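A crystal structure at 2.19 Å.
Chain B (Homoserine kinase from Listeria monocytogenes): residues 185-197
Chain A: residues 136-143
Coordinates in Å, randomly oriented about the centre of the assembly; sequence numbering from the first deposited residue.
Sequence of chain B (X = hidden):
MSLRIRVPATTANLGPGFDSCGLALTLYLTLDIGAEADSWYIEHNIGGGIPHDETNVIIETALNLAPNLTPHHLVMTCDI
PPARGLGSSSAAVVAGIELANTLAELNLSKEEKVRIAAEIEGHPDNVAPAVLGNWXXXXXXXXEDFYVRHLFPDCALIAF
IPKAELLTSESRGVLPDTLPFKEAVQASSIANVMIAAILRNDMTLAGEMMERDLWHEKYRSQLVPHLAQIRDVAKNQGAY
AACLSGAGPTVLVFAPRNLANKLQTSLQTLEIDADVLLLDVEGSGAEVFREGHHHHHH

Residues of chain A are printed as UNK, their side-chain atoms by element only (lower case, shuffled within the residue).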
# COMPACT_ATOMS: atom_id res chain seq x y z
N VAL B 185 5.06 -8.99 24.60
CA VAL B 185 5.80 -8.89 23.35
C VAL B 185 5.06 -9.59 22.23
O VAL B 185 4.96 -9.05 21.13
CB VAL B 185 7.23 -9.50 23.49
CG1 VAL B 185 7.85 -9.84 22.12
CG2 VAL B 185 8.12 -8.54 24.25
N GLN B 186 4.52 -10.77 22.53
CA GLN B 186 3.87 -11.57 21.53
C GLN B 186 2.58 -10.92 21.09
O GLN B 186 2.22 -11.00 19.91
CB GLN B 186 3.60 -12.99 22.05
CG GLN B 186 4.68 -13.98 21.67
CD GLN B 186 4.34 -15.42 22.09
OE1 GLN B 186 5.18 -16.32 21.99
NE2 GLN B 186 3.11 -15.64 22.55
N ALA B 187 1.88 -10.33 22.07
CA ALA B 187 0.62 -9.63 21.84
C ALA B 187 0.84 -8.42 20.93
O ALA B 187 0.08 -8.21 20.01
CB ALA B 187 0.00 -9.18 23.18
N SER B 188 1.88 -7.64 21.20
CA SER B 188 2.23 -6.49 20.38
C SER B 188 2.58 -6.92 18.94
O SER B 188 2.12 -6.34 17.97
CB SER B 188 3.39 -5.74 21.00
OG SER B 188 3.64 -4.54 20.30
N SER B 189 3.37 -7.98 18.81
CA SER B 189 3.82 -8.39 17.48
C SER B 189 2.70 -8.99 16.63
O SER B 189 2.76 -8.91 15.42
CB SER B 189 5.03 -9.32 17.56
OG SER B 189 4.64 -10.54 18.09
N ILE B 190 1.70 -9.57 17.24
CA ILE B 190 0.49 -10.01 16.53
C ILE B 190 -0.30 -8.83 15.98
O ILE B 190 -0.77 -8.87 14.85
CB ILE B 190 -0.47 -10.81 17.50
CG1 ILE B 190 0.15 -12.16 17.85
CG2 ILE B 190 -1.85 -11.04 16.88
CD1 ILE B 190 -0.55 -12.89 19.04
N ALA B 191 -0.49 -7.79 16.81
CA ALA B 191 -1.09 -6.53 16.36
C ALA B 191 -0.27 -5.95 15.21
O ALA B 191 -0.84 -5.49 14.20
CB ALA B 191 -1.15 -5.50 17.53
N ASN B 192 1.06 -5.97 15.37
CA ASN B 192 2.00 -5.45 14.36
C ASN B 192 1.77 -6.13 13.02
O ASN B 192 1.66 -5.47 11.99
CB ASN B 192 3.45 -5.71 14.78
CG ASN B 192 3.93 -4.83 15.94
OD1 ASN B 192 5.05 -5.00 16.43
ND2 ASN B 192 3.13 -3.90 16.35
N VAL B 193 1.75 -7.47 13.04
CA VAL B 193 1.58 -8.25 11.82
C VAL B 193 0.17 -8.03 11.23
O VAL B 193 0.04 -7.87 10.02
CB VAL B 193 1.84 -9.77 12.09
CG1 VAL B 193 1.43 -10.65 10.88
CG2 VAL B 193 3.31 -10.00 12.44
N MET B 194 -0.86 -7.99 12.09
CA MET B 194 -2.24 -7.69 11.65
C MET B 194 -2.22 -6.37 10.85
O MET B 194 -2.70 -6.30 9.73
CB MET B 194 -3.17 -7.52 12.84
CG MET B 194 -4.62 -7.21 12.41
SD MET B 194 -5.80 -7.03 13.76
CE MET B 194 -5.33 -5.48 14.46
N ILE B 195 -1.60 -5.35 11.41
CA ILE B 195 -1.60 -4.06 10.76
C ILE B 195 -0.84 -4.12 9.45
O ILE B 195 -1.32 -3.63 8.45
CB ILE B 195 -1.08 -2.99 11.71
CG1 ILE B 195 -2.12 -2.81 12.83
CG2 ILE B 195 -0.81 -1.69 10.99
CD1 ILE B 195 -1.59 -2.12 14.06
N ALA B 196 0.33 -4.76 9.44
CA ALA B 196 1.12 -4.83 8.22
C ALA B 196 0.35 -5.57 7.14
O ALA B 196 0.49 -5.27 5.92
CB ALA B 196 2.46 -5.50 8.48
N ALA B 197 -0.44 -6.56 7.58
CA ALA B 197 -1.17 -7.44 6.67
C ALA B 197 -2.31 -6.68 6.03
O ALA B 197 -2.48 -6.74 4.81
CB ALA B 197 -1.68 -8.77 7.43
N UNK A 136 10.73 -6.35 7.35
CA UNK A 136 9.80 -7.42 7.74
C UNK A 136 9.18 -7.12 9.09
O UNK A 136 9.89 -6.79 10.04
c UNK A 136 11.18 -9.06 6.49
c UNK A 136 10.46 -8.82 7.78
c UNK A 136 9.35 -9.96 8.03
N UNK A 137 7.85 -7.19 9.15
CA UNK A 137 7.11 -7.16 10.41
C UNK A 137 6.73 -8.60 10.72
O UNK A 137 6.07 -9.28 9.91
c UNK A 137 5.84 -6.28 10.33
c UNK A 137 5.00 -6.36 11.63
c UNK A 137 6.19 -4.86 9.99
N UNK A 138 7.12 -9.07 11.90
CA UNK A 138 7.03 -10.49 12.22
C UNK A 138 6.46 -10.77 13.58
O UNK A 138 6.41 -9.90 14.46
N UNK A 139 6.01 -12.00 13.75
CA UNK A 139 5.60 -12.52 15.06
C UNK A 139 5.95 -14.01 15.16
O UNK A 139 5.68 -14.81 14.25
c UNK A 139 4.12 -12.28 15.31
N UNK A 140 6.60 -14.36 16.25
CA UNK A 140 6.96 -15.74 16.52
C UNK A 140 6.11 -16.12 17.72
O UNK A 140 6.25 -15.54 18.78
c UNK A 140 8.45 -15.87 16.82
n UNK A 140 10.62 -19.36 18.33
c UNK A 140 10.77 -18.94 16.92
c UNK A 140 8.90 -17.33 16.93
c UNK A 140 10.39 -17.47 16.78
N UNK A 141 5.18 -17.06 17.50
CA UNK A 141 4.10 -17.36 18.44
C UNK A 141 4.14 -18.84 18.67
O UNK A 141 3.73 -19.63 17.79
c UNK A 141 2.73 -17.00 17.86
c UNK A 141 2.81 -14.53 18.22
c UNK A 141 2.55 -15.63 17.22
c UNK A 141 1.15 -15.51 16.60
N UNK A 142 4.62 -19.21 19.85
CA UNK A 142 5.12 -20.56 20.05
C UNK A 142 4.39 -21.61 19.24
O UNK A 142 3.15 -21.78 19.28
c UNK A 142 6.79 -20.25 21.96
o UNK A 142 7.41 -19.52 21.13
c UNK A 142 5.43 -20.85 21.53
o UNK A 142 7.24 -20.50 23.10
N UNK A 143 5.20 -22.26 18.42
CA UNK A 143 4.73 -22.88 17.20
C UNK A 143 5.36 -22.12 16.05
O UNK A 143 6.54 -22.33 15.69

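Position 136 carries three side-chain carbons, one bonded to the backbone and bearing the other two. They touch nothing on chain B, for the side chain is out of reach of the helix. A fork at the beta carbon is valine, V136(A).

Position 137 repeats the same three-carbon fork, but its CA-to-CB bond points toward the helix. One methyl lies 3.6 Å from CB of N192(B), and the branching carbon itself, CB, lies 3.9 Å from CB of A196(B). This is again valine, V137(A), in the t rotamer; the near methyl is CG1, which also sits 4.1 Å from CG2 of V193(B).

Position 138 has no side-chain atoms. Its backbone does the touching: its C is 3.4 Å from CG2 of V193(B), and its O is 3.4 Å from CB of S189(B). The residue is glycine, G138(A). Close packing does not explain the glycine, since a CB here would point away from the helix and has room.

Position 139 shows a single carbon. That CB points toward the helix and fills a narrow place, 3.3 Å from OG of S189(B) and 3.8 Å from CG2 of V193(B). One carbon makes it alanine, A139(A). The serine hydroxyl is already occupied within its own helix, OG of S189(B) donating to O of Q186(B) at 3.1 Å, so it can face a methyl without going unpaired.

Position 140 has four carbons in a row ending in nitrogen. The chain starts away from the helix, and contact is left to the backbone: O of 140 lies 3.5 Å from OE1 of Q186(B), two acceptors and so no hydrogen bond. The residue is lysine, K140(A).

Position 141 has four carbons forked at the second. Its CA-to-CB bond runs sideways, but the end comes nearer, bringing one end carbon to 3.6 Å from CG1 of I190(B) and 4.0 Å from CG of Q186(B). This is leucine, L141(A), and the near carbon is CD2.

Position 142 has two carbons, the second carrying two oxygens. It lies at the exposed end of the contact, its backbone N 3.6 Å from OE1 of Q186(B). It is aspartate, D142(A).

Position 143 has no side-chain atoms and touches nothing on chain B. It is glycine, G143(A): phi/psi of 114/-97 would jam a CB against the preceding carbonyl O, which by itself calls for glycine.

The rule is mostly apolar packing, with Q186(B) laid over the end of the strand, and no hydrogen bond between the stretches. Helix and strand run at 138°, their axes approaching to 7.0 Å. The strand presents V137(A) and A139(A), while V136(A) is out of reach and K140(A) points away; L141(A) extends the packing to I190(B). Where the CA atoms of S189(B) and A139(A) come within 5.1 Å, two small side chains face each other.

Chain A (136-143) VVGAKLDG
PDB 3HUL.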